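Local coordinates for ethanolamine utilization protein EutN/carboxysome structural protein Ccml (Halothece sp., PDB 6OWG) that probably forms pentameric vertices that close the shell of the carboxysome, a bacterial microcompartment, alongside another shell protein, at residues W54-R59 with V78-D83. Numbering follows the deposited sequence.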
# COMPACT_ATOMS: atom_id res chain seq x y z
N TRP D 54 -0.47 -83.90 76.51
CA TRP D 54 -0.55 -84.66 75.28
C TRP D 54 -0.64 -83.68 74.12
O TRP D 54 -1.52 -82.82 74.09
CB TRP D 54 -1.76 -85.59 75.28
CG TRP D 54 -1.55 -86.84 76.04
CD1 TRP D 54 -0.75 -87.02 77.12
CD2 TRP D 54 -2.16 -88.10 75.77
NE1 TRP D 54 -0.82 -88.32 77.55
CE2 TRP D 54 -1.68 -89.01 76.73
CE3 TRP D 54 -3.06 -88.56 74.81
CZ2 TRP D 54 -2.07 -90.34 76.76
CZ3 TRP D 54 -3.45 -89.88 74.84
CH2 TRP D 54 -2.96 -90.75 75.81
N VAL D 55 0.28 -83.81 73.16
CA VAL D 55 0.36 -82.88 72.05
C VAL D 55 0.33 -83.65 70.74
O VAL D 55 0.65 -84.84 70.68
CB VAL D 55 1.62 -81.99 72.12
CG1 VAL D 55 1.54 -81.03 73.29
CG2 VAL D 55 2.88 -82.84 72.22
N LEU D 56 -0.08 -82.95 69.69
CA LEU D 56 0.10 -83.42 68.32
C LEU D 56 1.33 -82.73 67.74
O LEU D 56 1.41 -81.50 67.74
CB LEU D 56 -1.12 -83.14 67.45
CG LEU D 56 -2.35 -84.01 67.64
CD1 LEU D 56 -3.42 -83.56 66.68
CD2 LEU D 56 -2.02 -85.47 67.43
N VAL D 57 2.28 -83.52 67.26
CA VAL D 57 3.51 -83.02 66.68
C VAL D 57 3.59 -83.49 65.23
O VAL D 57 3.30 -84.65 64.93
CB VAL D 57 4.74 -83.44 67.53
CG1 VAL D 57 4.77 -84.94 67.77
CG2 VAL D 57 6.03 -82.98 66.90
N ASN D 58 3.92 -82.57 64.33
CA ASN D 58 4.10 -82.94 62.94
C ASN D 58 5.58 -83.16 62.65
O ASN D 58 6.44 -82.98 63.52
CB ASN D 58 3.46 -81.90 62.01
CG ASN D 58 4.02 -80.49 62.19
OD1 ASN D 58 4.95 -80.24 62.94
ND2 ASN D 58 3.43 -79.55 61.47
N ARG D 59 5.89 -83.55 61.42
CA ARG D 59 7.25 -83.85 61.03
C ARG D 59 7.52 -83.21 59.68
O ARG D 59 6.61 -83.03 58.87
CB ARG D 59 7.49 -85.36 60.98
CG ARG D 59 8.92 -85.78 61.23
CD ARG D 59 9.05 -87.29 61.34
NE ARG D 59 8.84 -87.95 60.06
CZ ARG D 59 9.05 -89.25 59.85
NH1 ARG D 59 9.50 -90.02 60.83
NH2 ARG D 59 8.83 -89.77 58.65
N VAL D 78 5.00 -78.81 67.63
CA VAL D 78 3.71 -79.05 68.27
C VAL D 78 2.67 -78.17 67.60
O VAL D 78 2.77 -76.94 67.60
CB VAL D 78 3.79 -78.77 69.78
CG1 VAL D 78 2.40 -78.75 70.38
CG2 VAL D 78 4.65 -79.80 70.46
N VAL D 79 1.66 -78.80 67.00
CA VAL D 79 0.61 -78.06 66.31
C VAL D 79 -0.66 -77.94 67.14
O VAL D 79 -1.46 -77.03 66.90
CB VAL D 79 0.28 -78.69 64.94
CG1 VAL D 79 1.46 -78.55 64.02
CG2 VAL D 79 -0.10 -80.15 65.09
N ALA D 80 -0.86 -78.82 68.12
CA ALA D 80 -2.08 -78.83 68.90
C ALA D 80 -1.79 -79.46 70.25
O ALA D 80 -0.98 -80.37 70.36
CB ALA D 80 -3.20 -79.60 68.19
N ILE D 81 -2.46 -78.95 71.27
CA ILE D 81 -2.56 -79.62 72.56
C ILE D 81 -3.80 -80.49 72.51
O ILE D 81 -4.89 -80.01 72.18
CB ILE D 81 -2.63 -78.62 73.72
CG1 ILE D 81 -1.33 -77.82 73.83
CG2 ILE D 81 -2.91 -79.33 75.02
CD1 ILE D 81 -1.44 -76.63 74.73
N ILE D 82 -3.63 -81.78 72.80
CA ILE D 82 -4.73 -82.72 72.69
C ILE D 82 -5.70 -82.49 73.84
O ILE D 82 -5.32 -82.54 75.01
CB ILE D 82 -4.22 -84.17 72.67
CG1 ILE D 82 -3.60 -84.49 71.31
CG2 ILE D 82 -5.33 -85.14 72.97
CD1 ILE D 82 -2.77 -85.73 71.32
N ASP D 83 -6.96 -82.22 73.50
CA ASP D 83 -8.02 -82.18 74.50
C ASP D 83 -8.52 -83.59 74.82
O ASP D 83 -8.51 -84.00 75.98
CB ASP D 83 -9.18 -81.31 74.01
CG ASP D 83 -9.93 -80.65 75.15
OD1 ASP D 83 -10.07 -81.27 76.22
OD2 ASP D 83 -10.41 -79.52 74.96
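Val55 sits opposite Ile81 where strand 54-59 runs antiparallel to 78-81, their axes 4.6 Å apart at closest and their N-to-C directions 158° apart, in the sheet of an OB-like EutN/CcmL domain. The register identifies a classic beta bulge: Leu56 pairs with Ala80, but Val57 falls beside Val78, which leaves Val79 and Ala80 both facing Leu56. Two backbone bonds support this assignment: Leu56 N donates to Ala80 O at 2.8 Å, yet Leu56 O receives Val79 N, also at 2.8 Å. Past the bulge, Ile82 N bonds to Trp54 O in the regular register, with an N-H...O angle of 159°.

Val55 and Val78 share one face of the sheet, their side chains crossing at about a right angle. With Val78 CG1 anti to its backbone N (chi1 168°), that methyl lies 3.8 Å from Val55 CB, while its CG2 meets Val55 CG2. Both valines also touch Leu27 of strand 24-30, so an alanine in place of Val78 would probably open a gap beside Val55 and Leu27.

Leu56 and Ala80 occupy the other face. Leu56 CG meets Ile82 CG1 at 3.9 Å, the two side chains again nearly perpendicular, and Met3 of strand 2-11 touches both. Beyond Ala80 and Ile81 the sheet continues into a strand of a neighbouring subunit, as expected for the pentamers that EutN/CcmL proteins form. At the bulge, Val79 reaches back with both methyls: CG2 approaches Leu56 CB at 3.9 Å, and CG1 rests against the carboxamide of Asn58, 3.4 Å from its ND2.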